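Local coordinates for protein molybdopterin molybdotransferase (Pyrococcus horikoshii, PDB 1UZ5) that probably catalyses the Mg2+-dependent insertion of molybdate into adenylyl-molybdopterin, releasing AMP and yielding Mo-molybdopterin in molybdenum cofactor biosynthesis, at residues V244-D248 and I292-P296; K182-T188 and G247-S253; L236-E241 and V267-L271; L271-V276 and I288-I292; Y205-G209 and P301-C307. All coordinates share one frame. Residue numbers count along the deposited sequence, not the author numbering.

All five contacts lie in the probable molybdopterin-binding domain, organised by one mixed six-stranded sheet. Contact 2 pairs two of its parallel strands, contact 4 its outermost antiparallel pair, and contact 1 bridges them, sharing Gly247 and Asp248 with contact 2 and Ile292 with contact 4. Contact 3 lays two helices on one face, where Ile240 CD1 lies 3.7 Å from Ile252 CD1 of contact 2 and Ile268 CD1 3.9 Å from Ile288 CG2 of contact 4. Contact 5 lies at the far end of the parallel strands, about 13 Å from contact 2 between centres. Sulfate, probably from the crystallisation liquor, lies about 5 Å from the side chains of Leu236 and Ile288 and about 6 Å from that of Thr188.

Contact 1: V244-D248 and I292-P296; sequences VNVGD and IKGKP
The ammonium group of Lys295 donates two hydrogen bonds to backbone carbonyls at and just beyond the end of helix 233-246: NZ lies 2.6 Å from Val244 O and 2.9 Å from Gly247 O. Its side chain has chi1 m and then runs extended, chi2 to chi4 all t. The helix stops where Gly247 departs to phi/psi -114/171. On the partner segment, residues 292-295 form a type I' turn, the hairpin connection between strands 288-292 and 295-300, with Ile292 N to Lys295 O at 3.0 Å and Lys295 N to Ile292 O at 2.9 Å; Lys293 (49/50) and Gly294 (69/0) take the positive phi values it requires. Asp248 and Lys295 have CA atoms 5.7 Å apart. Packing is apolar around Val244 (chi1 t): CG2 meets Ile292 CG2 at 3.8 Å and CG1 meets Lys293 CB at 4.1 Å. Pro296 CD rests 3.4 Å from Asp248 O. A lysine ammonium group thus satisfies two carbonyls around the C-terminal end of a helix, its positive charge lying at the negative end of the helix dipole.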
# COMPACT_ATOMS: atom_id res chain seq x y z
N VAL A 244 7.62 -22.66 12.90
CA VAL A 244 6.30 -22.52 13.51
C VAL A 244 6.33 -21.64 14.76
O VAL A 244 5.36 -20.96 15.07
CB VAL A 244 5.72 -23.90 13.90
CG1 VAL A 244 4.45 -23.74 14.72
CG2 VAL A 244 5.42 -24.70 12.64
N ASN A 245 7.46 -21.64 15.46
CA ASN A 245 7.60 -20.84 16.67
C ASN A 245 7.92 -19.37 16.42
O ASN A 245 7.54 -18.52 17.22
CB ASN A 245 8.67 -21.44 17.58
CG ASN A 245 8.08 -22.34 18.65
OD1 ASN A 245 7.41 -23.33 18.36
ND2 ASN A 245 8.33 -21.99 19.91
N VAL A 246 8.62 -19.08 15.33
CA VAL A 246 8.98 -17.69 15.04
C VAL A 246 8.01 -16.95 14.14
O VAL A 246 7.95 -15.72 14.18
CB VAL A 246 10.39 -17.60 14.40
CG1 VAL A 246 11.42 -18.23 15.32
CG2 VAL A 246 10.39 -18.29 13.05
N GLY A 247 7.24 -17.67 13.34
CA GLY A 247 6.31 -16.99 12.45
C GLY A 247 4.83 -17.19 12.70
O GLY A 247 4.42 -18.01 13.52
N ASP A 248 4.02 -16.41 11.98
CA ASP A 248 2.57 -16.49 12.06
C ASP A 248 2.17 -17.41 10.91
O ASP A 248 1.08 -17.98 10.89
CB ASP A 248 1.94 -15.11 11.84
CG ASP A 248 2.45 -14.08 12.83
OD1 ASP A 248 2.37 -14.34 14.05
OD2 ASP A 248 2.92 -13.01 12.38
N ILE A 292 -0.28 -25.96 11.59
CA ILE A 292 0.47 -26.50 12.72
C ILE A 292 0.37 -25.47 13.84
O ILE A 292 0.74 -24.31 13.66
CB ILE A 292 1.96 -26.71 12.36
CG1 ILE A 292 2.09 -27.72 11.21
CG2 ILE A 292 2.71 -27.20 13.59
CD1 ILE A 292 3.52 -27.96 10.77
N LYS A 293 -0.14 -25.91 14.99
CA LYS A 293 -0.31 -25.02 16.13
C LYS A 293 -1.01 -23.74 15.71
O LYS A 293 -0.55 -22.64 16.00
CB LYS A 293 1.05 -24.70 16.76
CG LYS A 293 1.72 -25.91 17.38
CD LYS A 293 2.99 -25.52 18.13
CE LYS A 293 3.59 -26.72 18.83
NZ LYS A 293 4.80 -26.37 19.62
N GLY A 294 -2.13 -23.90 15.00
CA GLY A 294 -2.91 -22.76 14.54
C GLY A 294 -2.30 -21.88 13.48
O GLY A 294 -2.93 -20.91 13.04
N LYS A 295 -1.09 -22.20 13.03
CA LYS A 295 -0.44 -21.38 12.01
C LYS A 295 -0.44 -22.01 10.62
O LYS A 295 -0.09 -23.17 10.46
CB LYS A 295 0.99 -21.09 12.46
CG LYS A 295 1.04 -20.44 13.83
CD LYS A 295 2.44 -20.16 14.30
CE LYS A 295 2.42 -19.45 15.64
NZ LYS A 295 3.79 -19.18 16.12
N PRO A 296 -0.86 -21.24 9.61
CA PRO A 296 -0.90 -21.75 8.23
C PRO A 296 0.50 -22.15 7.77
O PRO A 296 1.49 -21.49 8.09
CB PRO A 296 -1.45 -20.57 7.44
CG PRO A 296 -2.32 -19.86 8.43
CD PRO A 296 -1.46 -19.90 9.68

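Contact 2: K182-T188 and G247-S253; sequences KVAVIST and GDVVVIS
Strands 182-188 and 249-253 run parallel, their axes 4.6 Å apart and inclined by 24°, in the register Val183-Val249, Ala184-Val250, Val185-Val251, Ile186-Ile252 and Ser187-Ser253. On one face, Val183, Val185, Val249 and Val251 all adopt chi1 t, and Val183 CG1 meets Val251 CG2 at 3.6 Å; helix 208-219 packs here through Ile216, Leu212 and Cys213. On the other, Ile186 and Ile252 share an m,t rotamer and Val250 is t; Ile186 CB lies 4.2 Å from Ile252 CG1, and Ala184 CB 4.2 Å from Val250 CG2, beneath Ala243 of helix 233-246. The ladder runs Val249 N to Lys182 O (3.2 Å), Ala184 N to Val249 O (2.8 Å), Val251 N to Ala184 O (2.8 Å), Ile186 N to Val251 O (2.9 Å), Ser253 N to Ile186 O (3.1 Å) and Thr188 N to Ser253 O (2.9 Å). At the start, Asp248 (chi1 m) accepts Lys182 N at OD2 (2.7 Å), while its own N binds Lys182 O (2.8 Å). Ser187 (m) and Ser253 (p) share a water, 2.9 Å from Ser187 OG and 2.5 Å from Ser253 OG; Ser187 OG also bonds Asp206. Helices on both faces make this the core of an alpha/beta sandwich: an apolar interior, mostly valine and isoleucine, gives way to hydroxyls at the C-terminal strand ends, where a sulfate, probably from the crystallisation liquor, lies near Thr188.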
# COMPACT_ATOMS: atom_id res chain seq x y z
N LYS A 182 4.60 -12.06 10.44
CA LYS A 182 5.86 -12.77 10.30
C LYS A 182 5.69 -14.06 9.50
O LYS A 182 4.83 -14.88 9.80
CB LYS A 182 6.45 -13.11 11.67
CG LYS A 182 6.86 -11.90 12.48
CD LYS A 182 7.44 -12.35 13.81
CE LYS A 182 7.93 -11.16 14.63
NZ LYS A 182 8.48 -11.59 15.94
N VAL A 183 6.52 -14.22 8.48
CA VAL A 183 6.47 -15.42 7.65
C VAL A 183 7.82 -16.13 7.70
O VAL A 183 8.82 -15.58 7.23
CB VAL A 183 6.14 -15.09 6.19
CG1 VAL A 183 6.07 -16.38 5.36
CG2 VAL A 183 4.81 -14.34 6.12
N ALA A 184 7.85 -17.32 8.29
CA ALA A 184 9.08 -18.10 8.39
C ALA A 184 9.23 -18.85 7.07
O ALA A 184 8.33 -19.58 6.65
CB ALA A 184 8.99 -19.08 9.55
N VAL A 185 10.37 -18.66 6.41
CA VAL A 185 10.63 -19.28 5.12
C VAL A 185 11.72 -20.35 5.17
O VAL A 185 12.78 -20.13 5.77
CB VAL A 185 11.04 -18.23 4.08
CG1 VAL A 185 11.36 -18.91 2.74
CG2 VAL A 185 9.92 -17.20 3.91
N ILE A 186 11.44 -21.48 4.54
CA ILE A 186 12.37 -22.61 4.49
C ILE A 186 12.61 -23.08 3.05
O ILE A 186 11.68 -23.14 2.25
CB ILE A 186 11.83 -23.81 5.30
CG1 ILE A 186 11.79 -23.46 6.79
CG2 ILE A 186 12.69 -25.06 5.05
CD1 ILE A 186 10.97 -24.45 7.62
N SER A 187 13.86 -23.41 2.72
CA SER A 187 14.21 -23.94 1.40
C SER A 187 14.62 -25.40 1.61
O SER A 187 15.44 -25.70 2.47
CB SER A 187 15.37 -23.16 0.77
OG SER A 187 14.95 -21.88 0.35
N THR A 188 14.04 -26.32 0.83
CA THR A 188 14.37 -27.73 0.99
C THR A 188 14.99 -28.35 -0.26
O THR A 188 14.53 -28.12 -1.38
CB THR A 188 13.12 -28.57 1.36
OG1 THR A 188 12.17 -28.52 0.28
CG2 THR A 188 12.47 -28.03 2.62
N GLY A 247 7.24 -17.67 13.34
CA GLY A 247 6.31 -16.99 12.45
C GLY A 247 4.83 -17.19 12.70
O GLY A 247 4.42 -18.01 13.52
N ASP A 248 4.02 -16.41 11.98
CA ASP A 248 2.57 -16.49 12.06
C ASP A 248 2.17 -17.41 10.91
O ASP A 248 1.08 -17.98 10.89
CB ASP A 248 1.94 -15.11 11.84
CG ASP A 248 2.45 -14.08 12.83
OD1 ASP A 248 2.37 -14.34 14.05
OD2 ASP A 248 2.92 -13.01 12.38
N VAL A 249 3.08 -17.52 9.95
CA VAL A 249 2.88 -18.34 8.77
C VAL A 249 4.21 -18.96 8.37
O VAL A 249 5.26 -18.33 8.54
CB VAL A 249 2.36 -17.49 7.59
CG1 VAL A 249 2.32 -18.32 6.31
CG2 VAL A 249 0.97 -16.95 7.91
N VAL A 250 4.18 -20.18 7.86
CA VAL A 250 5.40 -20.86 7.43
C VAL A 250 5.26 -21.17 5.94
O VAL A 250 4.22 -21.65 5.49
CB VAL A 250 5.63 -22.18 8.21
CG1 VAL A 250 6.88 -22.89 7.68
CG2 VAL A 250 5.81 -21.88 9.69
N VAL A 251 6.30 -20.86 5.18
CA VAL A 251 6.27 -21.13 3.75
C VAL A 251 7.51 -21.93 3.40
O VAL A 251 8.64 -21.55 3.74
CB VAL A 251 6.24 -19.84 2.90
CG1 VAL A 251 6.25 -20.19 1.42
CG2 VAL A 251 4.99 -19.04 3.21
N ILE A 252 7.29 -23.06 2.74
CA ILE A 252 8.37 -23.96 2.35
C ILE A 252 8.37 -24.15 0.84
O ILE A 252 7.32 -24.31 0.23
CB ILE A 252 8.17 -25.34 3.02
CG1 ILE A 252 7.98 -25.17 4.53
CG2 ILE A 252 9.37 -26.24 2.74
CD1 ILE A 252 7.42 -26.38 5.23
N SER A 253 9.56 -24.09 0.24
CA SER A 253 9.68 -24.31 -1.20
C SER A 253 10.73 -25.39 -1.41
O SER A 253 11.74 -25.45 -0.69
CB SER A 253 10.10 -23.03 -1.94
OG SER A 253 11.46 -22.73 -1.69
O HOH W 1 12.16 -21.22 0.22

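Contact 3: L236-E241 and V267-L271; sequences LKALIE and VIEEL
Two helices on the same face of the domain's alpha/beta sheet pack side by side here, 236-241 from helix 233-246 and 267-271 from the end of helix 263-271. Their short axes approach to 10.5 Å and cross at -55°, with Lys237 and Val267 nearest in register (CA-CA 6.0 Å). Backbone geometry is helical on both sides, loosening at Glu270 (-86/-18) and Leu271 (-95/-21), where the helix ends. The apolar interlock comes first. Val267 (chi1 t) points at the partner helix and places CG1 3.8 Å from Ile240 CD1 and CG2 4.1 Å from Leu236 CD2. Ile240 (m,t) also presents CG2 to Leu271 CD1 at 3.7 Å, Leu271 itself being m,t. On the side facing the sheet, Ile240 touches Ile186 and Ile292, and Ile268 touches Ile288, so the seam is closed by the sheet. At the outer margin no hydrogen bond crosses: Lys237 CG is 4.1 Å from Leu271 CD1 and Lys237 CD 3.5 Å from Glu270 OE2, an oxygen with a long, weak ion pair to Lys233, while Glu241 OE2 lies 4.0 Å from Leu271 CD2. At the nearest CA pair, Val267 CG1 packs 3.7 Å from Lys237 CA.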
# COMPACT_ATOMS: atom_id res chain seq x y z
N LEU A 236 14.04 -31.69 8.11
CA LEU A 236 12.84 -30.92 7.82
C LEU A 236 11.94 -30.70 9.04
O LEU A 236 11.47 -29.58 9.27
CB LEU A 236 12.06 -31.59 6.69
CG LEU A 236 10.89 -30.78 6.12
CD1 LEU A 236 11.38 -29.42 5.67
CD2 LEU A 236 10.27 -31.54 4.96
N LYS A 237 11.71 -31.74 9.82
CA LYS A 237 10.85 -31.62 11.00
C LYS A 237 11.40 -30.61 12.01
O LYS A 237 10.66 -29.80 12.56
CB LYS A 237 10.67 -32.97 11.70
CG LYS A 237 9.58 -32.95 12.77
CD LYS A 237 9.47 -34.26 13.53
CE LYS A 237 10.67 -34.47 14.45
NZ LYS A 237 10.52 -35.68 15.31
N ALA A 238 12.71 -30.67 12.24
CA ALA A 238 13.36 -29.77 13.18
C ALA A 238 13.24 -28.31 12.76
O ALA A 238 13.01 -27.43 13.60
CB ALA A 238 14.82 -30.15 13.33
N LEU A 239 13.42 -28.05 11.47
CA LEU A 239 13.35 -26.69 10.96
C LEU A 239 11.92 -26.16 10.93
O LEU A 239 11.68 -25.00 11.25
CB LEU A 239 13.97 -26.62 9.56
CG LEU A 239 14.45 -25.24 9.09
CD1 LEU A 239 15.32 -24.60 10.17
CD2 LEU A 239 15.23 -25.38 7.79
N ILE A 240 10.97 -27.02 10.56
CA ILE A 240 9.57 -26.61 10.53
C ILE A 240 9.12 -26.26 11.95
O ILE A 240 8.35 -25.31 12.15
CB ILE A 240 8.67 -27.72 9.97
CG1 ILE A 240 8.91 -27.87 8.46
CG2 ILE A 240 7.21 -27.38 10.23
CD1 ILE A 240 8.03 -28.92 7.80
N GLU A 241 9.60 -27.01 12.93
CA GLU A 241 9.24 -26.75 14.32
C GLU A 241 9.73 -25.37 14.75
O GLU A 241 9.02 -24.65 15.45
CB GLU A 241 9.83 -27.83 15.23
CG GLU A 241 8.99 -29.09 15.32
CD GLU A 241 9.67 -30.18 16.11
OE1 GLU A 241 10.16 -29.89 17.22
OE2 GLU A 241 9.70 -31.33 15.63
N VAL A 267 5.54 -34.78 7.11
CA VAL A 267 6.05 -34.07 8.28
C VAL A 267 4.97 -33.14 8.82
O VAL A 267 4.76 -33.05 10.03
CB VAL A 267 7.31 -33.26 7.94
CG1 VAL A 267 7.72 -32.41 9.14
CG2 VAL A 267 8.43 -34.20 7.55
N ILE A 268 4.29 -32.45 7.92
CA ILE A 268 3.22 -31.53 8.31
C ILE A 268 2.07 -32.32 8.92
O ILE A 268 1.45 -31.90 9.90
CB ILE A 268 2.71 -30.73 7.09
CG1 ILE A 268 3.83 -29.82 6.56
CG2 ILE A 268 1.49 -29.91 7.47
CD1 ILE A 268 3.49 -29.11 5.27
N GLU A 269 1.79 -33.48 8.33
CA GLU A 269 0.72 -34.35 8.79
C GLU A 269 0.93 -34.80 10.23
O GLU A 269 -0.03 -34.91 11.00
CB GLU A 269 0.61 -35.58 7.89
CG GLU A 269 -0.57 -36.47 8.21
CD GLU A 269 -1.90 -35.79 7.97
OE1 GLU A 269 -2.22 -35.51 6.79
OE2 GLU A 269 -2.62 -35.52 8.96
N GLU A 270 2.18 -35.05 10.61
CA GLU A 270 2.48 -35.49 11.96
C GLU A 270 2.65 -34.36 12.97
O GLU A 270 2.57 -34.59 14.18
CB GLU A 270 3.72 -36.38 11.97
CG GLU A 270 5.00 -35.71 11.50
CD GLU A 270 6.17 -36.67 11.46
OE1 GLU A 270 6.10 -37.65 10.69
OE2 GLU A 270 7.15 -36.45 12.20
N LEU A 271 2.88 -33.15 12.48
CA LEU A 271 3.04 -32.00 13.38
C LEU A 271 1.71 -31.28 13.51
O LEU A 271 1.47 -30.55 14.48
CB LEU A 271 4.10 -31.03 12.84
CG LEU A 271 5.56 -31.43 12.99
CD1 LEU A 271 6.45 -30.37 12.36
CD2 LEU A 271 5.90 -31.59 14.46

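Contact 4: L271-V276 and I288-I292; sequences LGEVKV and IIGVI
A classic beta bulge interrupts this antiparallel pairing: Lys275 and Val276 both face Ile289, whose O accepts Val276 N at 2.8 Å and, weakly, Lys275 N at 2.8 Å. Lys275 adopts phi/psi -74/-47, shifting the register by one and turning a corner. Ahead of it Glu273 and Val291 form a hydrogen-bonded pair (Glu273 N to Val291 O 3.0 Å, Val291 N to Glu273 O 2.9 Å), and Val274 and Gly290 a non-hydrogen-bonded pair with CA atoms 4.1 Å apart. Beyond it Ile289 N returns a bond to Val276 O at 2.9 Å. In this backbone a CB on Gly290 would clash with Glu273 O, and one on Gly272 (phi/psi -163/-123), the first residue past helix 263-271, with Val291 O. Val276 (chi1 t) and Ile289 (m,t) share one face, CB to CB 3.7 Å, under Val15 and Val16 of helix 9-18. On the other, Val274 CG1 meets Ile288 CG2 at 4.0 Å beside Ile268. Where the helix ends, Leu271 CB lies 3.7 Å from Ile292 CD1. Lys275 NZ and Glu273 OE2 form a salt bridge of 3.3 Å. The edge strand thus combines an apolar body, covered by helices on both faces, with a charged outer fringe.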
# COMPACT_ATOMS: atom_id res chain seq x y z
N LEU A 271 2.88 -33.15 12.48
CA LEU A 271 3.04 -32.00 13.38
C LEU A 271 1.71 -31.28 13.51
O LEU A 271 1.47 -30.55 14.48
CB LEU A 271 4.10 -31.03 12.84
CG LEU A 271 5.56 -31.43 12.99
CD1 LEU A 271 6.45 -30.37 12.36
CD2 LEU A 271 5.90 -31.59 14.46
N GLY A 272 0.83 -31.49 12.54
CA GLY A 272 -0.47 -30.85 12.56
C GLY A 272 -1.46 -31.50 11.62
O GLY A 272 -1.72 -32.70 11.72
N GLU A 273 -2.00 -30.72 10.70
CA GLU A 273 -2.98 -31.23 9.74
C GLU A 273 -2.74 -30.69 8.33
O GLU A 273 -2.33 -29.55 8.16
CB GLU A 273 -4.39 -30.87 10.19
CG GLU A 273 -5.48 -31.24 9.18
CD GLU A 273 -6.88 -30.98 9.70
OE1 GLU A 273 -7.25 -31.57 10.74
OE2 GLU A 273 -7.61 -30.17 9.08
N VAL A 274 -3.01 -31.53 7.34
CA VAL A 274 -2.85 -31.14 5.95
C VAL A 274 -4.23 -30.93 5.35
O VAL A 274 -4.97 -31.89 5.12
CB VAL A 274 -2.12 -32.23 5.13
CG1 VAL A 274 -2.15 -31.88 3.65
CG2 VAL A 274 -0.68 -32.36 5.60
N LYS A 275 -4.59 -29.67 5.13
CA LYS A 275 -5.89 -29.34 4.55
C LYS A 275 -5.89 -29.67 3.06
O LYS A 275 -6.83 -30.29 2.55
CB LYS A 275 -6.18 -27.85 4.73
CG LYS A 275 -6.28 -27.38 6.18
CD LYS A 275 -7.64 -27.71 6.78
CE LYS A 275 -7.79 -27.09 8.16
NZ LYS A 275 -9.17 -27.27 8.70
N VAL A 276 -4.84 -29.26 2.37
CA VAL A 276 -4.72 -29.49 0.94
C VAL A 276 -3.42 -30.22 0.62
O VAL A 276 -2.37 -29.92 1.19
CB VAL A 276 -4.72 -28.15 0.16
CG1 VAL A 276 -4.60 -28.41 -1.34
CG2 VAL A 276 -5.98 -27.37 0.47
N ILE A 288 1.15 -28.08 -1.08
CA ILE A 288 0.56 -28.46 0.20
C ILE A 288 0.12 -27.24 1.02
O ILE A 288 0.75 -26.19 0.98
CB ILE A 288 1.59 -29.24 1.05
CG1 ILE A 288 2.07 -30.47 0.29
CG2 ILE A 288 0.96 -29.63 2.38
CD1 ILE A 288 3.24 -31.17 0.96
N ILE A 289 -0.98 -27.40 1.74
CA ILE A 289 -1.51 -26.35 2.61
C ILE A 289 -1.98 -27.02 3.89
O ILE A 289 -2.86 -27.88 3.86
CB ILE A 289 -2.70 -25.60 1.99
CG1 ILE A 289 -2.31 -25.01 0.64
CG2 ILE A 289 -3.15 -24.48 2.92
CD1 ILE A 289 -3.45 -24.32 -0.07
N GLY A 290 -1.38 -26.65 5.01
CA GLY A 290 -1.76 -27.24 6.28
C GLY A 290 -1.77 -26.24 7.42
O GLY A 290 -1.65 -25.03 7.21
N VAL A 291 -1.90 -26.76 8.63
CA VAL A 291 -1.93 -25.94 9.83
C VAL A 291 -1.22 -26.66 10.96
O VAL A 291 -1.49 -27.82 11.24
CB VAL A 291 -3.38 -25.63 10.27
CG1 VAL A 291 -3.38 -24.76 11.52
CG2 VAL A 291 -4.13 -24.93 9.14
N ILE A 292 -0.28 -25.96 11.59
CA ILE A 292 0.47 -26.50 12.72
C ILE A 292 0.37 -25.47 13.84
O ILE A 292 0.74 -24.31 13.66
CB ILE A 292 1.96 -26.71 12.36
CG1 ILE A 292 2.09 -27.72 11.21
CG2 ILE A 292 2.71 -27.20 13.59
CD1 ILE A 292 3.52 -27.96 10.77

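Contact 5: Y205-G209 and P301-C307; sequences YDING and PGYPTSC
Two helix N-termini meet at the C-terminal end of the domain's parallel strands: helices 208-219 and 304-322, with Ile207 and Tyr303 as their N-cap residues. Asn208, in the first turn, is the hub, its CA 6.3 Å from that of Pro304. With chi1 m and chi2 -39°, Asn208 ND2 donates to Gly302 O at 2.8 Å, while Asn208 OD1 lies 3.5 Å from Pro304 CA and 3.9 Å from Cys307 CB. A water donates to both Asn208 OD1 (2.6 Å) and Pro304 O (2.9 Å). Ile207 (t,t) supplies the apolar touch, CG2 to Pro304 CG at 4.0 Å. Before the helix, Asp206 (chi1 t) forms an Asx motif, OD1 accepting Gly209 N at 3.0 Å; OD2 accepts Arg210 N. Pro304 opens the second helix at phi/psi -36/-60, and Cys307 N bonds Tyr303 O at 2.8 Å. Asn208 and Cys307 rest on Ser253 of strand 249-253, Asp206 bonds Ser187 of strand 182-188, and Pro304 packs against Phe372 of helix 368-374.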
# COMPACT_ATOMS: atom_id res chain seq x y z
N TYR A 205 22.97 -22.71 -5.31
CA TYR A 205 22.64 -21.74 -4.27
C TYR A 205 21.14 -21.51 -4.16
O TYR A 205 20.41 -21.60 -5.15
CB TYR A 205 23.32 -20.40 -4.57
CG TYR A 205 24.81 -20.42 -4.37
CD1 TYR A 205 25.36 -20.59 -3.11
CD2 TYR A 205 25.67 -20.26 -5.46
CE1 TYR A 205 26.74 -20.58 -2.93
CE2 TYR A 205 27.04 -20.26 -5.29
CZ TYR A 205 27.57 -20.42 -4.02
OH TYR A 205 28.94 -20.40 -3.85
N ASP A 206 20.68 -21.22 -2.95
CA ASP A 206 19.26 -20.96 -2.74
C ASP A 206 18.85 -19.74 -3.54
O ASP A 206 19.62 -18.80 -3.70
CB ASP A 206 18.98 -20.67 -1.26
CG ASP A 206 17.59 -20.07 -1.05
OD1 ASP A 206 16.60 -20.81 -1.22
OD2 ASP A 206 17.50 -18.87 -0.72
N ILE A 207 17.62 -19.76 -4.05
CA ILE A 207 17.11 -18.61 -4.77
C ILE A 207 15.71 -18.26 -4.25
O ILE A 207 15.38 -17.08 -4.11
CB ILE A 207 17.03 -18.86 -6.29
CG1 ILE A 207 16.46 -17.62 -6.98
CG2 ILE A 207 16.20 -20.09 -6.59
CD1 ILE A 207 16.47 -17.67 -8.49
N ASN A 208 14.90 -19.27 -3.97
CA ASN A 208 13.54 -19.04 -3.49
C ASN A 208 13.43 -18.48 -2.07
O ASN A 208 12.51 -17.71 -1.78
CB ASN A 208 12.72 -20.33 -3.57
CG ASN A 208 12.51 -20.80 -4.99
OD1 ASN A 208 12.29 -20.00 -5.90
ND2 ASN A 208 12.55 -22.11 -5.19
N GLY A 209 14.35 -18.86 -1.20
CA GLY A 209 14.32 -18.37 0.17
C GLY A 209 14.41 -16.85 0.20
O GLY A 209 13.57 -16.19 0.81
N PRO A 301 6.22 -25.34 -4.84
CA PRO A 301 7.16 -25.93 -5.79
C PRO A 301 8.55 -25.31 -5.70
O PRO A 301 8.69 -24.15 -5.30
CB PRO A 301 6.52 -25.64 -7.15
CG PRO A 301 5.06 -25.58 -6.83
CD PRO A 301 5.04 -24.80 -5.54
N GLY A 302 9.57 -26.07 -6.07
CA GLY A 302 10.93 -25.58 -6.03
C GLY A 302 11.33 -24.79 -7.27
O GLY A 302 12.26 -23.98 -7.22
N TYR A 303 10.66 -25.04 -8.39
CA TYR A 303 10.97 -24.32 -9.62
C TYR A 303 10.60 -22.85 -9.39
O TYR A 303 9.44 -22.54 -9.12
CB TYR A 303 10.15 -24.87 -10.79
CG TYR A 303 10.61 -24.37 -12.13
CD1 TYR A 303 11.90 -24.68 -12.60
CD2 TYR A 303 9.79 -23.59 -12.93
CE1 TYR A 303 12.35 -24.21 -13.83
CE2 TYR A 303 10.24 -23.11 -14.17
CZ TYR A 303 11.52 -23.42 -14.60
OH TYR A 303 11.98 -22.93 -15.80
N PRO A 304 11.58 -21.94 -9.48
CA PRO A 304 11.41 -20.49 -9.28
C PRO A 304 10.10 -19.83 -9.73
O PRO A 304 9.39 -19.26 -8.90
CB PRO A 304 12.64 -19.91 -9.96
CG PRO A 304 13.68 -20.93 -9.62
CD PRO A 304 12.95 -22.23 -9.93
N THR A 305 9.78 -19.90 -11.02
CA THR A 305 8.54 -19.28 -11.51
C THR A 305 7.28 -19.96 -10.98
O THR A 305 6.23 -19.33 -10.88
CB THR A 305 8.48 -19.28 -13.05
OG1 THR A 305 8.42 -20.62 -13.53
CG2 THR A 305 9.69 -18.58 -13.64
N SER A 306 7.39 -21.24 -10.64
CA SER A 306 6.25 -21.99 -10.12
C SER A 306 6.03 -21.61 -8.65
O SER A 306 4.90 -21.53 -8.18
CB SER A 306 6.49 -23.50 -10.24
OG SER A 306 6.69 -23.86 -11.59
N CYS A 307 7.13 -21.41 -7.94
CA CYS A 307 7.08 -21.02 -6.54
C CYS A 307 6.45 -19.63 -6.48
O CYS A 307 5.59 -19.35 -5.65
CB CYS A 307 8.50 -20.95 -5.97
SG CYS A 307 8.64 -20.39 -4.27
O HOH W 2 10.70 -18.04 -6.67